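Local coordinates for protein mitochondrial edited mRNA stability factor 1 (Trypanosoma brucei, PDB 6NL1) that processes the 5' ends of mitochondrial mRNAs as a Nudix-family enzyme and probably stabilises edited transcripts, at residues A109-W121 / L189-V201. Sequence-based numbering, arbitrary orientation.
Sequences ALARKVSGPMREW and LMEAAIQQDPVYV. With SO4 (sulfate ion), chain C.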
loop_
_atom_site.group_PDB
_atom_site.type_symbol
_atom_site.label_atom_id
_atom_site.label_comp_id
_atom_site.label_asym_id
_atom_site.label_seq_id
_atom_site.Cartn_x
_atom_site.Cartn_y
_atom_site.Cartn_z
ATOM N N ALA A 109 13.250 -2.835 -8.799
ATOM C CA ALA A 109 12.393 -3.975 -9.104
ATOM C C ALA A 109 12.439 -4.994 -7.963
ATOM O O ALA A 109 11.427 -5.590 -7.620
ATOM C CB ALA A 109 12.815 -4.620 -10.422
ATOM N N LEU A 110 13.613 -5.170 -7.362
ATOM C CA LEU A 110 13.762 -6.102 -6.246
ATOM C C LEU A 110 13.651 -5.405 -4.885
ATOM O O LEU A 110 13.003 -5.909 -3.974
ATOM C CB LEU A 110 15.090 -6.867 -6.364
ATOM C CG LEU A 110 15.262 -7.655 -7.676
ATOM C CD1 LEU A 110 16.548 -8.464 -7.692
ATOM C CD2 LEU A 110 14.062 -8.565 -7.923
ATOM N N ALA A 111 14.270 -4.237 -4.757
ATOM C CA ALA A 111 14.320 -3.544 -3.471
ATOM C C ALA A 111 12.930 -3.219 -2.940
ATOM O O ALA A 111 12.695 -3.261 -1.731
ATOM C CB ALA A 111 15.159 -2.276 -3.566
ATOM N N ARG A 112 11.995 -2.910 -3.834
ATOM C CA ARG A 112 10.658 -2.577 -3.372
ATOM C C ARG A 112 9.988 -3.765 -2.672
ATOM O O ARG A 112 9.046 -3.581 -1.911
ATOM C CB ARG A 112 9.791 -2.071 -4.515
ATOM C CG ARG A 112 9.279 -3.166 -5.424
ATOM C CD ARG A 112 8.280 -2.580 -6.395
ATOM N NE ARG A 112 8.895 -1.502 -7.148
ATOM C CZ ARG A 112 9.220 -1.587 -8.432
ATOM N NH1 ARG A 112 8.956 -2.701 -9.106
ATOM N NH2 ARG A 112 9.798 -0.551 -9.038
ATOM N N LYS A 113 10.486 -4.974 -2.915
ATOM C CA LYS A 113 9.885 -6.181 -2.339
ATOM C C LYS A 113 10.258 -6.407 -0.881
ATOM O O LYS A 113 9.627 -7.206 -0.193
ATOM C CB LYS A 113 10.247 -7.413 -3.175
ATOM C CG LYS A 113 9.699 -7.332 -4.617
ATOM C CD LYS A 113 10.081 -8.566 -5.431
ATOM C CE LYS A 113 9.447 -8.546 -6.818
ATOM N NZ LYS A 113 9.818 -9.783 -7.567
ATOM N N VAL A 114 11.289 -5.708 -0.417
ATOM C CA VAL A 114 11.746 -5.857 0.953
ATOM C C VAL A 114 11.503 -4.573 1.726
ATOM O O VAL A 114 11.917 -4.439 2.874
ATOM C CB VAL A 114 13.250 -6.199 1.029
ATOM C CG1 VAL A 114 13.529 -7.491 0.279
ATOM C CG2 VAL A 114 14.091 -5.055 0.478
ATOM N N SER A 115 10.825 -3.619 1.104
ATOM C CA SER A 115 10.656 -2.322 1.746
ATOM C C SER A 115 9.198 -1.921 1.799
ATOM O O SER A 115 8.548 -2.086 2.829
ATOM C CB SER A 115 11.485 -1.261 1.021
ATOM O OG SER A 115 11.255 -1.326 -0.378
ATOM N N GLY A 116 8.686 -1.400 0.683
ATOM C CA GLY A 116 7.309 -0.958 0.612
ATOM C C GLY A 116 7.180 0.552 0.746
ATOM O O GLY A 116 7.952 1.172 1.467
ATOM N N PRO A 117 6.189 1.149 0.063
ATOM C CA PRO A 117 6.011 2.608 0.117
ATOM C C PRO A 117 5.959 3.130 1.550
ATOM O O PRO A 117 6.550 4.169 1.835
ATOM C CB PRO A 117 4.661 2.829 -0.582
ATOM C CG PRO A 117 4.494 1.639 -1.470
ATOM C CD PRO A 117 5.133 0.488 -0.727
ATOM N N MET A 118 5.258 2.426 2.433
ATOM C CA MET A 118 5.176 2.816 3.849
ATOM C C MET A 118 5.906 1.807 4.731
ATOM O O MET A 118 5.517 1.590 5.882
ATOM C CB MET A 118 3.712 2.918 4.323
ATOM C CG MET A 118 2.892 4.083 3.740
ATOM S SD MET A 118 3.686 5.670 4.027
ATOM C CE MET A 118 3.731 5.793 5.818
ATOM N N ARG A 119 6.938 1.167 4.188
ATOM C CA ARG A 119 7.751 0.230 4.968
ATOM C C ARG A 119 6.943 -0.952 5.479
ATOM O O ARG A 119 7.246 -1.534 6.527
ATOM C CB ARG A 119 8.457 0.958 6.128
ATOM C CG ARG A 119 9.489 1.983 5.619
ATOM C CD ARG A 119 10.269 2.651 6.765
ATOM N NE ARG A 119 11.040 1.705 7.576
ATOM C CZ ARG A 119 12.276 1.291 7.293
ATOM N NH1 ARG A 119 12.903 1.712 6.195
ATOM N NH2 ARG A 119 12.888 0.443 8.111
ATOM N N GLU A 120 5.911 -1.299 4.724
ATOM C CA GLU A 120 5.100 -2.473 5.005
ATOM C C GLU A 120 5.956 -3.725 5.204
ATOM O O GLU A 120 5.736 -4.484 6.141
ATOM C CB GLU A 120 4.102 -2.716 3.858
ATOM C CG GLU A 120 2.985 -1.688 3.794
ATOM C CD GLU A 120 3.314 -0.476 2.927
ATOM O OE1 GLU A 120 4.500 -0.248 2.571
ATOM O OE2 GLU A 120 2.362 0.257 2.602
ATOM N N TRP A 121 6.919 -3.948 4.310
ATOM C CA TRP A 121 7.737 -5.161 4.373
ATOM C C TRP A 121 9.022 -4.984 5.180
ATOM O O TRP A 121 9.456 -5.910 5.858
ATOM C CB TRP A 121 7.972 -5.752 2.967
ATOM C CG TRP A 121 6.653 -6.132 2.386
ATOM C CD1 TRP A 121 5.847 -7.150 2.801
ATOM C CD2 TRP A 121 5.938 -5.448 1.353
ATOM N NE1 TRP A 121 4.683 -7.160 2.079
ATOM C CE2 TRP A 121 4.711 -6.125 1.180
ATOM C CE3 TRP A 121 6.222 -4.341 0.543
ATOM C CZ2 TRP A 121 3.764 -5.727 0.234
ATOM C CZ3 TRP A 121 5.281 -3.948 -0.397
ATOM C CH2 TRP A 121 4.064 -4.641 -0.542
ATOM N N LEU A 189 15.013 -14.320 4.484
ATOM C CA LEU A 189 13.659 -13.841 4.248
ATOM C C LEU A 189 13.563 -12.973 2.990
ATOM O O LEU A 189 12.548 -12.979 2.297
ATOM C CB LEU A 189 13.141 -13.076 5.470
ATOM C CG LEU A 189 12.920 -13.955 6.703
ATOM C CD1 LEU A 189 12.703 -13.105 7.947
ATOM C CD2 LEU A 189 11.745 -14.909 6.491
ATOM N N MET A 190 14.614 -12.216 2.708
ATOM C CA MET A 190 14.606 -11.325 1.556
ATOM C C MET A 190 14.661 -12.139 0.267
ATOM O O MET A 190 13.977 -11.817 -0.710
ATOM C CB MET A 190 15.776 -10.339 1.640
ATOM C CG MET A 190 15.632 -9.346 2.799
ATOM S SD MET A 190 17.164 -8.496 3.208
ATOM C CE MET A 190 17.461 -7.571 1.699
ATOM N N GLU A 191 15.460 -13.205 0.273
ATOM C CA GLU A 191 15.545 -14.078 -0.895
ATOM C C GLU A 191 14.197 -14.709 -1.196
ATOM O O GLU A 191 13.812 -14.817 -2.355
ATOM C CB GLU A 191 16.630 -15.136 -0.724
ATOM C CG GLU A 191 18.023 -14.547 -0.741
ATOM C CD GLU A 191 19.105 -15.596 -0.798
ATOM O OE1 GLU A 191 20.199 -15.282 -1.321
ATOM O OE2 GLU A 191 18.873 -16.726 -0.312
ATOM N N ALA A 192 13.462 -15.083 -0.153
ATOM C CA ALA A 192 12.114 -15.611 -0.342
ATOM C C ALA A 192 11.181 -14.515 -0.834
ATOM O O ALA A 192 10.338 -14.744 -1.703
ATOM C CB ALA A 192 11.578 -16.214 0.953
ATOM N N ALA A 193 11.336 -13.321 -0.275
ATOM C CA ALA A 193 10.463 -12.214 -0.638
ATOM C C ALA A 193 10.612 -11.808 -2.109
ATOM O O ALA A 193 9.617 -11.544 -2.782
ATOM C CB ALA A 193 10.698 -11.016 0.279
ATOM N N ILE A 194 11.844 -11.741 -2.607
ATOM C CA ILE A 194 12.048 -11.328 -4.000
ATOM C C ILE A 194 11.593 -12.393 -4.993
ATOM O O ILE A 194 11.587 -12.152 -6.198
ATOM C CB ILE A 194 13.518 -10.921 -4.324
ATOM C CG1 ILE A 194 14.461 -12.116 -4.215
ATOM C CG2 ILE A 194 13.975 -9.791 -3.433
ATOM C CD1 ILE A 194 15.880 -11.810 -4.676
ATOM N N GLN A 195 11.226 -13.567 -4.484
ATOM C CA GLN A 195 10.641 -14.622 -5.309
ATOM C C GLN A 195 9.127 -14.572 -5.209
ATOM O O GLN A 195 8.420 -14.964 -6.130
ATOM C CB GLN A 195 11.149 -16.000 -4.884
ATOM C CG GLN A 195 12.594 -16.269 -5.281
ATOM C CD GLN A 195 13.114 -17.581 -4.725
ATOM O OE1 GLN A 195 13.366 -17.707 -3.524
ATOM N NE2 GLN A 195 13.278 -18.569 -5.597
ATOM N N GLN A 196 8.628 -14.108 -4.075
ATOM C CA GLN A 196 7.218 -13.811 -3.966
ATOM C C GLN A 196 7.014 -12.519 -4.743
ATOM O O GLN A 196 7.961 -11.934 -5.278
ATOM C CB GLN A 196 6.801 -13.642 -2.498
ATOM C CG GLN A 196 6.959 -14.894 -1.635
ATOM C CD GLN A 196 6.822 -14.616 -0.126
ATOM O OE1 GLN A 196 6.190 -13.641 0.297
ATOM N NE2 GLN A 196 7.425 -15.480 0.687
ATOM N N ASP A 197 5.777 -12.079 -4.819
ATOM C CA ASP A 197 5.456 -10.826 -5.480
ATOM C C ASP A 197 4.586 -10.038 -4.496
ATOM O O ASP A 197 3.368 -9.977 -4.654
ATOM C CB ASP A 197 4.704 -11.146 -6.782
ATOM C CG ASP A 197 4.294 -9.906 -7.572
ATOM O OD1 ASP A 197 5.133 -8.997 -7.745
ATOM O OD2 ASP A 197 3.127 -9.858 -8.039
ATOM N N PRO A 198 5.203 -9.476 -3.439
ATOM C CA PRO A 198 4.410 -8.732 -2.452
ATOM C C PRO A 198 3.723 -7.576 -3.144
ATOM O O PRO A 198 4.354 -6.885 -3.946
ATOM C CB PRO A 198 5.463 -8.193 -1.466
ATOM C CG PRO A 198 6.676 -9.024 -1.693
ATOM C CD PRO A 198 6.644 -9.402 -3.151
ATOM N N VAL A 199 2.444 -7.379 -2.861
ATOM C CA VAL A 199 1.674 -6.336 -3.525
ATOM C C VAL A 199 0.673 -5.733 -2.555
ATOM O O VAL A 199 0.429 -6.278 -1.487
ATOM C CB VAL A 199 0.880 -6.917 -4.722
ATOM C CG1 VAL A 199 1.827 -7.435 -5.815
ATOM C CG2 VAL A 199 -0.051 -8.031 -4.234
ATOM N N TYR A 200 0.110 -4.596 -2.935
ATOM C CA TYR A 200 -1.092 -4.094 -2.293
ATOM C C TYR A 200 -2.266 -4.910 -2.825
ATOM O O TYR A 200 -2.237 -5.399 -3.958
ATOM C CB TYR A 200 -1.302 -2.622 -2.649
ATOM C CG TYR A 200 -0.432 -1.641 -1.881
ATOM C CD1 TYR A 200 -0.402 -0.292 -2.227
ATOM C CD2 TYR A 200 0.327 -2.052 -0.789
ATOM C CE1 TYR A 200 0.368 0.622 -1.520
ATOM C CE2 TYR A 200 1.107 -1.148 -0.069
ATOM C CZ TYR A 200 1.120 0.188 -0.438
ATOM O OH TYR A 200 1.892 1.091 0.256
ATOM N N VAL A 201 -3.299 -5.061 -2.011
ATOM C CA VAL A 201 -4.509 -5.735 -2.449
ATOM C C VAL A 201 -5.713 -4.866 -2.154
ATOM O O VAL A 201 -5.734 -4.130 -1.161
ATOM C CB VAL A 201 -4.703 -7.120 -1.761
ATOM C CG1 VAL A 201 -3.619 -8.074 -2.210
ATOM C CG2 VAL A 201 -4.745 -6.984 -0.210
HETATM S S SO4 C . 10.400 0.157 10.984
HETATM O O1 SO4 C . 11.078 1.091 11.883
HETATM O O2 SO4 C . 9.553 -0.732 11.773
HETATM O O3 SO4 C . 9.569 0.896 10.032
HETATM O O4 SO4 C . 11.398 -0.624 10.252
HETATM O O HOH W 1 6.716 -5.157 -3.682
#
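Lys113 and Val114 face the last turns of helix 180-193, with the CA atoms of Lys113 and Ile194 5.8 Å apart, and from there segment 189-201 runs past Trp121 into strand 200-207, whose Tyr200 side chain reaches back to Pro117 and Glu120. The chain between this helix and strand 200-207 thus links a helix packed beside the four-stranded antiparallel sheet to the mixed sheet of the Nudix fold, and the largely loop segment 109-121 lines this link.

Beside the helix, Val114 CG1 meets Met190 CG at 3.8 Å, the two side chains crossing at about a right angle. Trp104 of strand 100-107 touches both. Lys113 is extended beyond CG (chi2 180°), and its CD lies over Ile194 CA. Lys113 NZ donates a hydrogen bond to Ile194 O at 3.3 Å, from above the carbonyl plane. The aliphatic part of Lys113 also packs on the ring of Pro198.

Pro198 then turns to Trp121. Pro198 CB sits over one face of the indole in a CH-pi contact, 3.7 Å from the centroid of the six-membered ring of Trp121. CB of Glu120 lies over the opposite face. Trp121 NE1 is hydrogen-bonded to Thr244 O, and Trp243 packs edge-to-face with the indole, so the ring is held on several sides. A water joins Pro198 O to Arg112 O, the latter weakly.

Tyr200 lies near Val288 and Arg202, which bind GDP in another structure of this protein. Pro117 CG approaches the Tyr200 ring obliquely. The bend in the Glu120 chain at chi2 (90°) places OE1 at the Met118 backbone and OE2 at the Tyr200 hydroxyl. Glu120 OE1 accepts a hydrogen bond from Met118 N at 2.8 Å, within the type I beta turn from Gly116 to Arg119. Tyr200 OH donates to Glu120 OE2 at 2.5 Å, 37° out of the carboxylate plane.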